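Local coordinates for peptidase M3B, oligoendopeptidase F (Enterococcus faecium, PDB 2QR4), which probably hydrolyses peptide bonds within oligopeptides, as a metallopeptidase of family M3, at residues Ile95-Asp100 with Ile123-Arg127; Tyr231-Arg235 with Glu246-Asp250; Ala39-Val43 with Val88-Glu92. All coordinates share one frame; numbering follows the deposited sequence.

From the N terminus the three contacts follow one another in series, none nesting in or crossing another. Contact 3 closes the excursion of helices 33-63 and 68-87, bringing the turn after the second back onto the first. Contact 1 comes next, joining the loop between helices 91-95 and 100-109 to the end region of helix 117-124; its centre is about 13 Å from that of contact 3, and the two touch. Contact 2 closes only the short excursion through helix 234-240. N126 ND2 of contact 1 packs 3.6 Å from Y231 OH of contact 2, so contact 1 touches both others, whereas contacts 2 and 3 stay about 9 Å apart at their nearest atoms.

Contact 1: Ile95-Asp100 with Ile123-Arg127; sequences ILQLSD and IVDNR
R127 sets out with CG anti to the backbone N (chi1 -162°), and a bend at chi3 (-89°) then turns its guanidinium across L96 toward the 95-100 loop; D100, whose CG stands beside its own backbone N, brings a carboxylate to meet it. Three acceptors show how closely the group is held. R127 NH1 donates to L96 O at 2.9 Å, lying in the carbonyl plane on a lone pair. R127 NH2 gives an almost straight bond (174°) to D100 OD1 at 2.9 Å, a salt bridge, and a weak one to L98 O at 3.4 Å. D100 OD1 lies in the guanidinium plane, yet the arginine reaches that oxygen from above the carboxylate plane; the salt bridge runs through OD1 alone, not as a side-by-side pair. L96 CD2 sits over one face of the guanidinium, offset toward its rim and 3.6 Å above the plane, the leucine and arginine side chains running antiparallel alongside one another. Beside these polar bonds the packing is apolar: L96 CD2 lies 3.9 Å from I123 CG2, and I95 CD1 meets I123 CD1 at 3.7 Å, the two isoleucine side chains roughly perpendicular. I103 of helix 100-109 touches both I95 and V124. Both acceptor carbonyls, of L96 and L98, come from the type I turn I95-L98, which leads into S99, the N-cap of helix 100-109, while R127 is the last residue of a second type I turn, V124-R127. One cationic side chain therefore bonds one carbonyl of an interhelical loop firmly and a second weakly, and pairs with a carboxylate in the first turn of a helix, where the helix N terminus would also be expected to favour the negative charge of D100.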
loop_
_atom_site.group_PDB
_atom_site.type_symbol
_atom_site.label_atom_id
_atom_site.label_comp_id
_atom_site.label_asym_id
_atom_site.label_seq_id
_atom_site.Cartn_x
_atom_site.Cartn_y
_atom_site.Cartn_z
ATOM N N ILE A 95 31.835 -3.472 7.217
ATOM C CA ILE A 95 32.426 -3.012 8.462
ATOM C C ILE A 95 32.448 -4.181 9.425
ATOM O O ILE A 95 33.463 -4.477 10.044
ATOM C CB ILE A 95 31.626 -1.856 9.088
ATOM C CG1 ILE A 95 31.862 -0.567 8.305
ATOM C CG2 ILE A 95 32.037 -1.645 10.537
ATOM C CD1 ILE A 95 30.884 0.518 8.649
ATOM N N LEU A 96 31.315 -4.864 9.511
ATOM C CA LEU A 96 31.134 -5.939 10.473
ATOM C C LEU A 96 31.916 -7.229 10.169
ATOM O O LEU A 96 31.963 -8.131 10.997
ATOM C CB LEU A 96 29.642 -6.227 10.642
ATOM C CG LEU A 96 28.914 -5.104 11.381
ATOM C CD1 LEU A 96 27.482 -5.482 11.640
ATOM C CD2 LEU A 96 29.631 -4.806 12.686
ATOM N N GLN A 97 32.538 -7.317 8.997
ATOM C CA GLN A 97 33.371 -8.477 8.699
ATOM C C GLN A 97 34.727 -8.316 9.360
ATOM O O GLN A 97 35.475 -9.278 9.511
ATOM C CB GLN A 97 33.509 -8.706 7.188
ATOM C CG GLN A 97 32.356 -9.535 6.602
ATOM C CD GLN A 97 32.276 -9.452 5.092
ATOM O OE1 GLN A 97 32.663 -8.452 4.488
ATOM N NE2 GLN A 97 31.779 -10.507 4.476
ATOM N N LEU A 98 35.044 -7.088 9.747
ATOM C CA LEU A 98 36.185 -6.850 10.607
ATOM C C LEU A 98 35.783 -7.169 12.042
ATOM O O LEU A 98 34.606 -7.085 12.404
ATOM C CB LEU A 98 36.627 -5.394 10.508
ATOM C CG LEU A 98 36.981 -4.923 9.099
ATOM C CD1 LEU A 98 37.183 -3.432 9.081
ATOM C CD2 LEU A 98 38.224 -5.642 8.609
ATOM N N SER A 99 36.763 -7.535 12.857
ATOM C CA SER A 99 36.538 -7.748 14.283
ATOM C C SER A 99 36.525 -6.410 15.020
ATOM O O SER A 99 37.271 -5.491 14.664
ATOM C CB SER A 99 37.673 -8.577 14.863
ATOM O OG SER A 99 38.802 -7.739 15.060
ATOM N N ASP A 100 35.698 -6.315 16.060
ATOM C CA ASP A 100 35.721 -5.160 16.961
ATOM C C ASP A 100 37.128 -4.610 17.210
ATOM O O ASP A 100 37.342 -3.397 17.163
ATOM C CB ASP A 100 35.062 -5.504 18.301
ATOM C CG ASP A 100 33.548 -5.389 18.252
ATOM O OD1 ASP A 100 32.996 -5.225 17.142
ATOM O OD2 ASP A 100 32.911 -5.455 19.326
ATOM N N ILE A 123 27.061 0.832 14.867
ATOM C CA ILE A 123 27.107 -0.298 13.960
ATOM C C ILE A 123 27.614 -1.537 14.672
ATOM O O ILE A 123 26.979 -2.585 14.592
ATOM C CB ILE A 123 27.947 0.003 12.725
ATOM C CG1 ILE A 123 27.272 1.115 11.917
ATOM C CG2 ILE A 123 28.105 -1.259 11.891
ATOM C CD1 ILE A 123 28.131 1.685 10.861
ATOM N N VAL A 124 28.733 -1.393 15.386
ATOM C CA VAL A 124 29.330 -2.475 16.173
ATOM C C VAL A 124 28.373 -3.015 17.236
ATOM O O VAL A 124 28.322 -4.222 17.493
ATOM C CB VAL A 124 30.652 -2.014 16.841
ATOM C CG1 VAL A 124 31.083 -2.968 17.964
ATOM C CG2 VAL A 124 31.755 -1.873 15.796
ATOM N N ASP A 125 27.608 -2.117 17.847
ATOM C CA ASP A 125 26.661 -2.502 18.886
ATOM C C ASP A 125 25.413 -3.139 18.288
ATOM O O ASP A 125 24.544 -3.610 19.006
ATOM C CB ASP A 125 26.234 -1.279 19.705
ATOM C CG ASP A 125 27.310 -0.790 20.641
ATOM O OD1 ASP A 125 27.202 0.373 21.075
ATOM O OD2 ASP A 125 28.256 -1.552 20.948
ATOM N N ASN A 126 25.323 -3.143 16.968
ATOM C CA ASN A 126 24.110 -3.559 16.289
ATOM C C ASN A 126 24.416 -4.769 15.419
ATOM O O ASN A 126 23.656 -5.133 14.521
ATOM C CB ASN A 126 23.621 -2.406 15.425
ATOM C CG ASN A 126 22.132 -2.328 15.351
ATOM O OD1 ASN A 126 21.579 -1.930 14.326
ATOM N ND2 ASN A 126 21.460 -2.699 16.436
ATOM N N ARG A 127 25.559 -5.374 15.709
ATOM C CA ARG A 127 26.065 -6.549 15.018
ATOM C C ARG A 127 24.984 -7.588 14.764
ATOM O O ARG A 127 24.911 -8.171 13.678
ATOM C CB ARG A 127 27.177 -7.162 15.875
ATOM C CG ARG A 127 28.104 -8.114 15.156
ATOM C CD ARG A 127 29.295 -8.487 16.035
ATOM N NE ARG A 127 30.451 -7.589 15.905
ATOM C CZ ARG A 127 31.217 -7.504 14.817
ATOM N NH1 ARG A 127 30.935 -8.218 13.735
ATOM N NH2 ARG A 127 32.256 -6.690 14.793
#

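Contact 2: Tyr231-Arg235 with Glu246-Asp250; sequences YSSAR and ESVYD
R235 and E246 form the nearest backbone pair, their CA atoms 7.4 Å apart, with R235 in helix 234-240 and the D250 N to E246 O bond placing E246 and D250 one turn apart on helix 246-258. The guanidinium reaches both acids. R235 NE donates to E246 OE1 at 2.7 Å (163°), on the anti side but out of the plane of a carboxylate standing nearly square, 84°, to the guanidinium. R235 NH2 meets D250 OD1 on its syn side at 3.0 Å, likewise out of the carboxylate plane and bent, and weaker bonds run from NH1 to D250 OD1 and from NH2 to E246 OE1. This is a salt-bridge network in which a single oxygen of each acid serves two arginine nitrogens, joining consecutive helices. Nearer its backbone, R235 CD lies over one face of the Y249 ring, a CH-pi contact 3.8 Å from the centroid and 15° off the normal. The other oxygen of E246 is tied in by water: the water donates to E246 OE2 at 2.7 Å and hydrogen-bonds S232 OG (2.6 Å) and S233 OG (2.8 Å). S233, the N-cap of helix 234-240, also bonds E236 N through OG, while Y249 OH bonds A443 O of helix 418-454.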
loop_
_atom_site.group_PDB
_atom_site.type_symbol
_atom_site.label_atom_id
_atom_site.label_comp_id
_atom_site.label_asym_id
_atom_site.label_seq_id
_atom_site.Cartn_x
_atom_site.Cartn_y
_atom_site.Cartn_z
ATOM N N TYR A 231 15.190 -8.914 15.962
ATOM C CA TYR A 231 14.664 -8.231 17.115
ATOM C C TYR A 231 13.562 -9.103 17.699
ATOM O O TYR A 231 12.960 -9.913 16.990
ATOM C CB TYR A 231 14.120 -6.854 16.728
ATOM C CG TYR A 231 15.192 -5.840 16.370
ATOM C CD1 TYR A 231 15.985 -5.243 17.355
ATOM C CD2 TYR A 231 15.413 -5.476 15.048
ATOM C CE1 TYR A 231 16.972 -4.303 17.020
ATOM C CE2 TYR A 231 16.395 -4.541 14.701
ATOM C CZ TYR A 231 17.156 -3.952 15.686
ATOM O OH TYR A 231 18.100 -3.029 15.321
ATOM N N SER A 232 13.303 -8.954 18.992
ATOM C CA SER A 232 12.275 -9.750 19.636
ATOM C C SER A 232 10.871 -9.186 19.353
ATOM O O SER A 232 9.868 -9.855 19.598
ATOM C CB SER A 232 12.558 -9.862 21.140
ATOM O OG SER A 232 12.349 -8.617 21.770
ATOM N N SER A 233 10.806 -7.965 18.817
ATOM C CA SER A 233 9.512 -7.347 18.449
ATOM C C SER A 233 9.704 -6.061 17.648
ATOM O O SER A 233 10.802 -5.484 17.604
ATOM C CB SER A 233 8.703 -7.003 19.708
ATOM O OG SER A 233 9.352 -5.954 20.438
ATOM N N ALA A 234 8.618 -5.589 17.050
ATOM C CA ALA A 234 8.662 -4.352 16.284
ATOM C C ALA A 234 9.058 -3.184 17.177
ATOM O O ALA A 234 9.826 -2.303 16.772
ATOM C CB ALA A 234 7.328 -4.092 15.638
ATOM N N ARG A 235 8.539 -3.187 18.399
ATOM C CA ARG A 235 8.824 -2.114 19.344
ATOM C C ARG A 235 10.302 -2.081 19.717
ATOM O O ARG A 235 10.941 -1.030 19.637
ATOM C CB ARG A 235 7.962 -2.239 20.609
ATOM C CG ARG A 235 8.127 -1.044 21.558
ATOM C CD ARG A 235 7.174 -1.105 22.729
ATOM N NE ARG A 235 7.453 -2.237 23.613
ATOM C CZ ARG A 235 6.803 -2.450 24.751
ATOM N NH1 ARG A 235 5.856 -1.599 25.128
ATOM N NH2 ARG A 235 7.104 -3.493 25.517
ATOM N N GLU A 246 12.827 -0.893 26.284
ATOM C CA GLU A 246 11.383 -1.114 26.216
ATOM C C GLU A 246 10.680 -0.743 27.533
ATOM O O GLU A 246 9.506 -0.372 27.543
ATOM C CB GLU A 246 11.076 -2.573 25.861
ATOM C CG GLU A 246 11.361 -2.941 24.408
ATOM C CD GLU A 246 10.585 -4.176 23.971
ATOM O OE1 GLU A 246 9.490 -4.020 23.385
ATOM O OE2 GLU A 246 11.051 -5.304 24.232
ATOM N N SER A 247 11.404 -0.834 28.645
ATOM C CA SER A 247 10.827 -0.531 29.938
ATOM C C SER A 247 10.311 0.909 30.057
ATOM O O SER A 247 9.409 1.151 30.839
ATOM C CB SER A 247 11.850 -0.777 31.029
ATOM O OG SER A 247 12.890 0.171 30.916
ATOM N N VAL A 248 10.870 1.879 29.327
ATOM C CA VAL A 248 10.288 3.208 29.436
ATOM C C VAL A 248 8.860 3.199 28.891
ATOM O O VAL A 248 7.974 3.838 29.451
ATOM C CB VAL A 248 11.144 4.383 28.835
ATOM C CG1 VAL A 248 12.638 4.072 28.845
ATOM C CG2 VAL A 248 10.675 4.753 27.474
ATOM N N TYR A 249 8.631 2.426 27.838
ATOM C CA TYR A 249 7.306 2.330 27.224
ATOM C C TYR A 249 6.312 1.602 28.155
ATOM O O TYR A 249 5.178 2.059 28.332
ATOM C CB TYR A 249 7.429 1.599 25.887
ATOM C CG TYR A 249 6.387 1.895 24.825
ATOM C CD1 TYR A 249 5.054 1.477 24.960
ATOM C CD2 TYR A 249 6.753 2.545 23.648
ATOM C CE1 TYR A 249 4.113 1.723 23.938
ATOM C CE2 TYR A 249 5.826 2.801 22.635
ATOM C CZ TYR A 249 4.523 2.390 22.773
ATOM O OH TYR A 249 3.650 2.661 21.738
ATOM N N ASP A 250 6.727 0.476 28.746
ATOM C CA ASP A 250 5.857 -0.266 29.694
ATOM C C ASP A 250 5.485 0.588 30.893
ATOM O O ASP A 250 4.318 0.692 31.246
ATOM C CB ASP A 250 6.516 -1.553 30.205
ATOM C CG ASP A 250 6.715 -2.596 29.111
ATOM O OD1 ASP A 250 5.954 -2.597 28.123
ATOM O OD2 ASP A 250 7.643 -3.423 29.247
HETATM O O HOH W 1 10.322 -7.311 22.643
#

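Contact 3: Ala39-Val43 with Val88-Glu92; sequences AIEFV and VSWFE
V43 and I40 bear on the ring of F91 in two different ways. V43 CG2 stands over one face, offset toward the rim, in a CH-pi contact 3.7 Å from the centroid and 23° off the ring normal. I40 CG1 comes instead at the edge, in the ring plane, 3.7 Å from F91 CZ. With its CG anti to the backbone N (chi1 178°), F91 extends its ring toward helix 33-63; A39 CB is a looser partner, 4.4 Å from F91 CE1. V43 also serves a second side chain, V88, whose CG2 packs 3.5 Å from V43 CB and also touches F42 CE2 at 4.3 Å. W90 CZ2 is a looser neighbour of V43 CG1, at 4.3 Å, and F91 CB lies over one face of the indole. V88 to F91 form a type I turn, closed by the F91 N to V88 O bond of 3.3 Å, which delivers these apolar groups to one helix. The contact thus packs the turn between helices 68-87 and 91-95 on helix 33-63, with helix 117-124 adding I120 against I40 and Y119 against F91, and helix 22-25 touching F42 and W90.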
loop_
_atom_site.group_PDB
_atom_site.type_symbol
_atom_site.label_atom_id
_atom_site.label_comp_id
_atom_site.label_asym_id
_atom_site.label_seq_id
_atom_site.Cartn_x
_atom_site.Cartn_y
_atom_site.Cartn_z
ATOM N N ALA A 39 36.108 5.237 2.902
ATOM C CA ALA A 39 34.800 4.611 2.701
ATOM C C ALA A 39 33.708 5.271 3.548
ATOM O O ALA A 39 32.634 5.598 3.050
ATOM C CB ALA A 39 34.873 3.105 2.993
ATOM N N ILE A 40 33.986 5.455 4.834
ATOM C CA ILE A 40 33.037 6.097 5.728
ATOM C C ILE A 40 32.715 7.494 5.225
ATOM O O ILE A 40 31.565 7.912 5.234
ATOM C CB ILE A 40 33.611 6.227 7.145
ATOM C CG1 ILE A 40 33.677 4.861 7.817
ATOM C CG2 ILE A 40 32.747 7.143 7.965
ATOM C CD1 ILE A 40 34.615 4.805 8.967
ATOM N N GLU A 41 33.744 8.217 4.791
ATOM C CA GLU A 41 33.552 9.565 4.283
ATOM C C GLU A 41 32.663 9.554 3.062
ATOM O O GLU A 41 31.778 10.396 2.929
ATOM C CB GLU A 41 34.887 10.215 3.946
ATOM C CG GLU A 41 35.583 10.748 5.155
ATOM C CD GLU A 41 37.044 11.046 4.891
ATOM O OE1 GLU A 41 37.529 10.685 3.798
ATOM O OE2 GLU A 41 37.704 11.632 5.779
ATOM N N PHE A 42 32.894 8.588 2.181
ATOM C CA PHE A 42 32.122 8.500 0.967
ATOM C C PHE A 42 30.656 8.200 1.256
ATOM O O PHE A 42 29.784 8.947 0.801
ATOM C CB PHE A 42 32.682 7.458 -0.008
ATOM C CG PHE A 42 31.741 7.152 -1.148
ATOM C CD1 PHE A 42 31.706 7.967 -2.271
ATOM C CD2 PHE A 42 30.862 6.073 -1.076
ATOM C CE1 PHE A 42 30.826 7.710 -3.319
ATOM C CE2 PHE A 42 29.965 5.798 -2.128
ATOM C CZ PHE A 42 29.942 6.617 -3.244
ATOM N N VAL A 43 30.361 7.127 1.995
ATOM C CA VAL A 43 28.955 6.747 2.086
ATOM C C VAL A 43 28.144 7.725 2.921
ATOM O O VAL A 43 26.986 7.965 2.630
ATOM C CB VAL A 43 28.656 5.258 2.505
ATOM C CG1 VAL A 43 29.753 4.297 2.077
ATOM C CG2 VAL A 43 28.360 5.156 3.968
ATOM N N VAL A 88 24.741 1.492 -1.369
ATOM C CA VAL A 88 25.606 1.757 -0.232
ATOM C C VAL A 88 25.332 0.719 0.875
ATOM O O VAL A 88 25.874 0.783 1.988
ATOM C CB VAL A 88 25.365 3.231 0.210
ATOM C CG1 VAL A 88 24.773 3.367 1.622
ATOM C CG2 VAL A 88 26.585 4.079 -0.023
ATOM N N SER A 89 24.506 -0.265 0.536
ATOM C CA SER A 89 24.080 -1.283 1.495
ATOM C C SER A 89 25.159 -2.313 1.854
ATOM O O SER A 89 24.993 -3.061 2.812
ATOM C CB SER A 89 22.824 -2.006 0.979
ATOM O OG SER A 89 23.079 -2.685 -0.247
ATOM N N TRP A 90 26.248 -2.369 1.089
ATOM C CA TRP A 90 27.339 -3.301 1.396
ATOM C C TRP A 90 28.144 -2.819 2.608
ATOM O O TRP A 90 28.885 -3.582 3.231
ATOM C CB TRP A 90 28.265 -3.439 0.195
ATOM C CG TRP A 90 28.765 -2.106 -0.259
ATOM C CD1 TRP A 90 28.236 -1.323 -1.245
ATOM C CD2 TRP A 90 29.877 -1.387 0.274
ATOM N NE1 TRP A 90 28.953 -0.170 -1.366
ATOM C CE2 TRP A 90 29.965 -0.175 -0.440
ATOM C CE3 TRP A 90 30.816 -1.653 1.285
ATOM C CZ2 TRP A 90 30.943 0.789 -0.168
ATOM C CZ3 TRP A 90 31.787 -0.704 1.552
ATOM C CH2 TRP A 90 31.843 0.508 0.825
ATOM N N PHE A 91 27.967 -1.546 2.939
ATOM C CA PHE A 91 28.838 -0.830 3.864
ATOM C C PHE A 91 28.892 -1.392 5.297
ATOM O O PHE A 91 29.977 -1.732 5.790
ATOM C CB PHE A 91 28.470 0.658 3.836
ATOM C CG PHE A 91 29.255 1.502 4.783
ATOM C CD1 PHE A 91 30.632 1.572 4.692
ATOM C CD2 PHE A 91 28.617 2.236 5.755
ATOM C CE1 PHE A 91 31.362 2.355 5.568
ATOM C CE2 PHE A 91 29.339 3.026 6.628
ATOM C CZ PHE A 91 30.713 3.085 6.533
ATOM N N GLU A 92 27.746 -1.493 5.969
ATOM C CA GLU A 92 27.717 -2.005 7.350
ATOM C C GLU A 92 28.080 -3.500 7.484
ATOM O O GLU A 92 28.805 -3.893 8.402
ATOM C CB GLU A 92 26.364 -1.721 7.996
ATOM C CG GLU A 92 25.994 -0.240 8.013
ATOM C CD GLU A 92 24.800 0.071 8.921
ATOM O OE1 GLU A 92 24.176 -0.868 9.473
ATOM O OE2 GLU A 92 24.483 1.267 9.088
#